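Side-chain contacts in hypothetical protein (Shewanella oneidensis, PDB 2OTM), which is of unknown function but belongs to the YjgF/chorismate mutase-like family and is a putative endoribonuclease: residues 21-24 against 25-29; 53-56 against 57-60; 117-120 against 121-124. All coordinates share one frame; numbering follows the deposited sequence.

The three contacts follow one another along the chain, and none touches another. Interaction 1 lies in the loop between helix 6-12 and strand 30-33. Interaction 2 is in the loop that leads into helix 62-84. Interaction 3 is the last part of helix 109-124, which links strands 92-100 and 131-136 of the mixed sheet. Their centres are 24 to 25 Å apart. Interactions 1 and 3 lie on opposite sides of the chain's centre, yet they meet between subunits of the trimer: Asn26 bonds to Asp118 of a neighbouring subunit. Interaction 2 touches no other chain of the assembly. Interactions 1 and 3 thus reach a subunit interface, while interaction 2 is a local loop within one chain.

Interaction 1. Residues 21-24 against 25-29; sequences AAAL and GNYEP
Tyr27 has CG wedged between its backbone N and carbonyl carbon (chi1 61°), with the ring turned across the chain (chi2 87°), and this folds the side chain back over Ala23 and Leu24. The loop runs from helix 6-12 to strand 30-33 of the YjgF-like fold, and Asn26 is the centre of an inverse gamma turn in it. The turn is closed by a weak bond from Tyr27 N to Gly25 O, 3.0 Å.

The ring then bridges the turn. Ala23 CB sits over one face in a CH-pi contact, 3.8 Å from the ring centroid, and its nearest ring atom is Tyr27 CE1 at 3.7 Å. The same methyl also lies 3.5 Å from Tyr27 O. The side chains of Leu24 and Tyr27 run side by side, and Leu24 continues onto Phe43, Pro141 and Leu142.

A phenylalanine at Tyr27 would probably keep the CH-pi contact with Ala23 but leave the N-H of Leu24 without its hydroxyl partner. Arg132 of the second subunit packs on Tyr27, and an acetate ion, probably from the crystallisation liquor, lies about 3 Å from the tyrosine side chain. This is consistent with a pocket between subunits, as in other YjgF proteins. The hydroxyl itself is gripped by the backbone: Leu24 N donates to Tyr27 OH at 2.9 Å, nearly straight at 162°.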
loop_
_atom_site.group_PDB
_atom_site.type_symbol
_atom_site.label_atom_id
_atom_site.label_comp_id
_atom_site.label_asym_id
_atom_site.label_seq_id
_atom_site.Cartn_x
_atom_site.Cartn_y
_atom_site.Cartn_z
ATOM N N ALA B 21 20.232 7.274 1.556
ATOM C CA ALA B 21 20.210 7.533 0.122
ATOM C C ALA B 21 19.289 8.712 -0.214
ATOM O O ALA B 21 18.356 9.037 0.521
ATOM C CB ALA B 21 19.770 6.306 -0.638
ATOM N N ALA B 22 19.569 9.344 -1.338
ATOM C CA ALA B 22 18.745 10.424 -1.868
ATOM C C ALA B 22 17.474 9.841 -2.481
ATOM O O ALA B 22 17.475 8.715 -2.963
ATOM C CB ALA B 22 19.514 11.192 -2.936
ATOM N N ALA B 23 16.401 10.620 -2.463
ATOM C CA ALA B 23 15.169 10.279 -3.191
ATOM C C ALA B 23 15.439 10.055 -4.688
ATOM O O ALA B 23 16.333 10.673 -5.251
ATOM C CB ALA B 23 14.136 11.373 -2.983
ATOM N N LEU B 24 14.668 9.168 -5.324
ATOM C CA LEU B 24 14.707 8.966 -6.782
ATOM C C LEU B 24 13.851 9.936 -7.603
ATOM O O LEU B 24 13.769 9.816 -8.818
ATOM C CB LEU B 24 14.231 7.551 -7.128
ATOM C CG LEU B 24 15.076 6.381 -6.650
ATOM C CD1 LEU B 24 14.592 5.165 -7.367
ATOM C CD2 LEU B 24 16.558 6.623 -6.910
ATOM N N GLY B 25 13.192 10.873 -6.943
ATOM C CA GLY B 25 12.308 11.803 -7.615
ATOM C C GLY B 25 12.007 12.941 -6.654
ATOM O O GLY B 25 12.697 13.108 -5.648
ATOM N N ASN B 26 10.959 13.701 -6.933
ATOM C CA ASN B 26 10.703 14.949 -6.205
ATOM C C ASN B 26 9.800 14.765 -4.989
ATOM O O ASN B 26 8.731 15.377 -4.875
ATOM C CB ASN B 26 10.188 16.012 -7.179
ATOM C CG ASN B 26 11.260 16.386 -8.227
ATOM O OD1 ASN B 26 12.452 16.480 -7.897
ATOM N ND2 ASN B 26 10.844 16.573 -9.488
ATOM N N TYR B 27 10.272 13.922 -4.084
ATOM C CA TYR B 27 9.534 13.519 -2.879
ATOM C C TYR B 27 10.482 13.490 -1.673
ATOM O O TYR B 27 11.715 13.545 -1.820
ATOM C CB TYR B 27 8.844 12.166 -3.063
ATOM C CG TYR B 27 9.767 11.018 -3.335
ATOM C CD1 TYR B 27 10.332 10.306 -2.297
ATOM C CD2 TYR B 27 10.084 10.640 -4.641
ATOM C CE1 TYR B 27 11.199 9.242 -2.527
ATOM C CE2 TYR B 27 10.955 9.583 -4.890
ATOM C CZ TYR B 27 11.511 8.888 -3.832
ATOM O OH TYR B 27 12.375 7.832 -4.050
ATOM N N GLU B 28 9.887 13.490 -0.489
ATOM C CA GLU B 28 10.613 13.504 0.772
ATOM C C GLU B 28 10.944 12.075 1.187
ATOM O O GLU B 28 10.123 11.173 0.999
ATOM C CB GLU B 28 9.741 14.135 1.880
ATOM C CG GLU B 28 9.375 15.596 1.644
ATOM C CD GLU B 28 10.605 16.488 1.646
ATOM O OE1 GLU B 28 11.555 16.169 2.395
ATOM O OE2 GLU B 28 10.633 17.478 0.879
ATOM N N PRO B 29 12.142 11.849 1.725
ATOM C CA PRO B 29 12.482 10.539 2.272
ATOM C C PRO B 29 11.600 10.057 3.392
ATOM O O PRO B 29 11.525 8.869 3.610
ATOM C CB PRO B 29 13.902 10.732 2.801
ATOM C CG PRO B 29 14.126 12.158 2.806
ATOM C CD PRO B 29 13.309 12.733 1.731
#

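Interaction 2. Residues 53-56 against 57-60; sequences QGQL and GADY. With NA (sodium ion), chain H.
One carbonyl oxygen, Gln55 O, accepts three successive backbone N-H groups, from Ala58, Asp59 and Tyr60. The bond from Asp59 N is the shortest, 2.9 Å to Gln55 O, and comes in nearly along the C=O axis. Ala58 N and Tyr60 N approach from opposite sides of the carbonyl plane, well out of it and not on a lone pair, and their bonds are longer. The chain is thus wrapped round a single acceptor. A further bond, Gly57 N to Tyr60 O at 2.7 Å, runs the other way and, with Tyr60 N to Gln55 O, makes the single backbone bridge of Leu56 with Tyr60.

The Asp59 side chain adds a second clamp. Its CG lies beside its own backbone N (chi1 -54°), which turns the carboxylate back toward Gln55. OD2 takes the N-H of Gln55 at 2.8 Å from Gln55 N, using its anti lone pair. A side chain at Gly54 would collide with this OD2. Gln55 sends its own amide away, to Asn101, while its OE1 rests against the methyl of Ala58.

Tyr60 reaches back along the chain. Its OH accepts from Gln53 N at 3.0 Å, and its ring edge lies against the backbone of Gln53 and Gly54. Water 1 donates to Gln53 O and also pairs with Tyr60 OH. The carbonyl of Asp59 binds a sodium ion, with Asp59 O 2.3 Å from the metal. Water 2 is a further ligand.

Leu56 and Gly57, the latter with positive phi, are the corners of a type II beta turn. Here that turn is nested within wider alpha- and pi-turns that share its acceptor, in the loop before helix 62-84.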
loop_
_atom_site.group_PDB
_atom_site.type_symbol
_atom_site.label_atom_id
_atom_site.label_comp_id
_atom_site.label_asym_id
_atom_site.label_seq_id
_atom_site.Cartn_x
_atom_site.Cartn_y
_atom_site.Cartn_z
ATOM N N GLN B 53 20.166 -6.644 -7.491
ATOM C CA GLN B 53 19.427 -6.203 -8.656
ATOM C C GLN B 53 19.007 -7.382 -9.484
ATOM O O GLN B 53 19.832 -8.030 -10.126
ATOM C CB GLN B 53 20.293 -5.299 -9.505
ATOM C CG GLN B 53 20.744 -4.042 -8.800
ATOM C CD GLN B 53 21.725 -3.265 -9.639
ATOM O OE1 GLN B 53 21.412 -2.861 -10.740
ATOM N NE2 GLN B 53 22.896 -3.016 -9.101
ATOM N N GLY B 54 17.726 -7.680 -9.455
ATOM C CA GLY B 54 17.225 -8.819 -10.155
ATOM C C GLY B 54 15.974 -9.341 -9.473
ATOM O O GLY B 54 15.282 -8.602 -8.803
ATOM N N GLN B 55 15.726 -10.639 -9.629
ATOM C CA GLN B 55 14.462 -11.234 -9.273
ATOM C C GLN B 55 14.661 -12.466 -8.392
ATOM O O GLN B 55 15.515 -13.323 -8.678
ATOM C CB GLN B 55 13.789 -11.659 -10.556
ATOM C CG GLN B 55 12.401 -12.208 -10.407
ATOM C CD GLN B 55 11.790 -12.489 -11.766
ATOM O OE1 GLN B 55 12.199 -13.408 -12.445
ATOM N NE2 GLN B 55 10.836 -11.700 -12.161
ATOM N N LEU B 56 13.845 -12.573 -7.354
ATOM C CA LEU B 56 13.873 -13.736 -6.453
ATOM C C LEU B 56 13.473 -15.001 -7.176
ATOM O O LEU B 56 12.452 -15.049 -7.870
ATOM C CB LEU B 56 12.898 -13.522 -5.292
ATOM C CG LEU B 56 13.157 -14.364 -4.065
ATOM C CD1 LEU B 56 14.495 -13.907 -3.442
ATOM C CD2 LEU B 56 11.951 -14.257 -3.077
ATOM N N GLY B 57 14.275 -16.047 -7.024
ATOM C CA GLY B 57 14.018 -17.299 -7.689
ATOM C C GLY B 57 14.664 -17.438 -9.054
ATOM O O GLY B 57 14.783 -18.548 -9.579
ATOM N N ALA B 58 15.065 -16.323 -9.652
ATOM C CA ALA B 58 15.755 -16.343 -10.935
ATOM C C ALA B 58 17.243 -15.942 -10.768
ATOM O O ALA B 58 18.152 -16.671 -11.186
ATOM C CB ALA B 58 15.016 -15.389 -11.950
ATOM N N ASP B 59 17.473 -14.784 -10.158
ATOM C CA ASP B 59 18.792 -14.246 -9.943
ATOM C C ASP B 59 19.271 -14.424 -8.514
ATOM O O ASP B 59 20.492 -14.431 -8.279
ATOM C CB ASP B 59 18.802 -12.743 -10.259
ATOM C CG ASP B 59 18.284 -12.447 -11.635
ATOM O OD1 ASP B 59 18.879 -12.971 -12.595
ATOM O OD2 ASP B 59 17.254 -11.751 -11.745
ATOM N N TYR B 60 18.343 -14.516 -7.564
ATOM C CA TYR B 60 18.662 -14.588 -6.122
ATOM C C TYR B 60 17.849 -15.686 -5.465
ATOM O O TYR B 60 16.665 -15.873 -5.776
ATOM C CB TYR B 60 18.396 -13.255 -5.386
ATOM C CG TYR B 60 19.285 -12.162 -5.922
ATOM C CD1 TYR B 60 20.640 -12.132 -5.612
ATOM C CD2 TYR B 60 18.778 -11.186 -6.805
ATOM C CE1 TYR B 60 21.454 -11.156 -6.144
ATOM C CE2 TYR B 60 19.599 -10.216 -7.343
ATOM C CZ TYR B 60 20.911 -10.184 -6.997
ATOM O OH TYR B 60 21.737 -9.218 -7.525
HETATM NA NA NA H . 22.532 -15.482 -8.574
HETATM O O HOH W 1 21.989 -9.882 -10.660
HETATM O O HOH W 2 22.603 -13.098 -9.532
#

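Interaction 3. Residues 117-120 against 121-124; sequences SDLL and LEIF
Leu119 and Ile123, one turn apart on helix 109-124, lie side by side and carry the main apolar contact. Leu119 CD1 meets Ile123 CG1 at 3.7 Å. Leu119 has CG trans to its backbone N (chi1 -173°), which leads its end along the helix toward that partner. Leu120 CD2 approaches Phe124 CD1 more loosely, at 4.5 Å.

The backbone bonds are those of a regular alpha-helix. The N-H groups of Leu121, Glu122, Ile123 and Phe124 reach the carbonyls of Ser117, Asp118, Leu119 and Leu120 in turn. Leu120 O also faces the edge of the Phe124 ring, in its plane, 3.6 Å from Phe124 CD1.

The polar side chains find partners beyond these turns. Glu122 OE1 passes 3.9 Å from Leu119 CD1 and forms a salt bridge to Arg70. Asp118 OD2 bonds to Tyr66 and OD1 to Asn26 of the third subunit, against which Leu121 packs; Ser117 OG bonds to His130 and Arg132.

The helix is the crossover of a beta-alpha-beta unit. Leu119 and Leu120 pack on helix 62-84, Leu120 and Phe124 on strand 92-100, Ile123 and Phe124 on helix 6-12. Apolar contacts thus seat it in its subunit, while a polar bond from Asp118 joins it to another.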
loop_
_atom_site.group_PDB
_atom_site.type_symbol
_atom_site.label_atom_id
_atom_site.label_comp_id
_atom_site.label_asym_id
_atom_site.label_seq_id
_atom_site.Cartn_x
_atom_site.Cartn_y
_atom_site.Cartn_z
ATOM N N SER B 117 11.411 -8.204 8.838
ATOM C CA SER B 117 10.685 -8.381 10.101
ATOM C C SER B 117 11.608 -8.789 11.234
ATOM O O SER B 117 11.505 -8.239 12.336
ATOM C CB SER B 117 9.528 -9.369 9.947
ATOM O OG SER B 117 8.525 -8.872 9.059
ATOM N N ASP B 118 12.533 -9.722 10.965
ATOM C CA ASP B 118 13.430 -10.214 12.026
ATOM C C ASP B 118 14.354 -9.096 12.494
ATOM O O ASP B 118 14.683 -9.030 13.674
ATOM C CB ASP B 118 14.285 -11.381 11.526
ATOM C CG ASP B 118 13.487 -12.648 11.284
ATOM O OD1 ASP B 118 12.311 -12.729 11.702
ATOM O OD2 ASP B 118 14.055 -13.575 10.691
ATOM N N LEU B 119 14.820 -8.250 11.594
ATOM C CA LEU B 119 15.723 -7.154 12.021
ATOM C C LEU B 119 14.974 -6.126 12.889
ATOM O O LEU B 119 15.503 -5.609 13.881
ATOM C CB LEU B 119 16.358 -6.469 10.831
ATOM C CG LEU B 119 17.431 -5.422 11.164
ATOM C CD1 LEU B 119 18.701 -6.023 11.765
ATOM C CD2 LEU B 119 17.727 -4.631 9.893
ATOM N N LEU B 120 13.724 -5.856 12.541
ATOM C CA LEU B 120 12.923 -4.911 13.338
ATOM C C LEU B 120 12.803 -5.424 14.792
ATOM O O LEU B 120 12.972 -4.660 15.759
ATOM C CB LEU B 120 11.552 -4.716 12.728
ATOM C CG LEU B 120 11.513 -3.973 11.376
ATOM C CD1 LEU B 120 10.087 -3.836 10.818
ATOM C CD2 LEU B 120 12.176 -2.577 11.544
ATOM N N LEU B 121 12.556 -6.713 14.936
ATOM C CA LEU B 121 12.450 -7.327 16.267
ATOM C C LEU B 121 13.803 -7.349 16.984
ATOM O O LEU B 121 13.873 -7.058 18.175
ATOM C CB LEU B 121 11.864 -8.727 16.147
ATOM C CG LEU B 121 10.387 -8.779 15.722
ATOM C CD1 LEU B 121 9.981 -10.190 15.347
ATOM C CD2 LEU B 121 9.499 -8.217 16.804
ATOM N N GLU B 122 14.868 -7.657 16.259
ATOM C CA GLU B 122 16.216 -7.699 16.829
ATOM C C GLU B 122 16.642 -6.333 17.362
ATOM O O GLU B 122 17.168 -6.199 18.470
ATOM C CB GLU B 122 17.180 -8.148 15.752
ATOM C CG GLU B 122 18.646 -8.232 16.149
ATOM C CD GLU B 122 19.525 -8.701 14.984
ATOM O OE1 GLU B 122 18.980 -9.187 13.949
ATOM O OE2 GLU B 122 20.757 -8.581 15.114
ATOM N N ILE B 123 16.361 -5.287 16.602
ATOM C CA ILE B 123 16.877 -3.983 16.916
ATOM C C ILE B 123 15.952 -3.210 17.854
ATOM O O ILE B 123 16.442 -2.488 18.743
ATOM C CB ILE B 123 17.174 -3.172 15.624
ATOM C CG1 ILE B 123 18.228 -3.892 14.768
ATOM C CG2 ILE B 123 17.628 -1.723 15.913
ATOM C CD1 ILE B 123 19.532 -4.249 15.495
ATOM N N PHE B 124 14.636 -3.337 17.666
ATOM C CA PHE B 124 13.678 -2.562 18.478
ATOM C C PHE B 124 13.009 -3.340 19.580
ATOM O O PHE B 124 12.277 -2.761 20.393
ATOM C CB PHE B 124 12.626 -1.891 17.607
ATOM C CG PHE B 124 13.193 -0.813 16.740
ATOM C CD1 PHE B 124 13.722 -1.124 15.486
ATOM C CD2 PHE B 124 13.279 0.503 17.204
ATOM C CE1 PHE B 124 14.287 -0.131 14.687
ATOM C CE2 PHE B 124 13.824 1.501 16.410
ATOM C CZ PHE B 124 14.335 1.184 15.148
#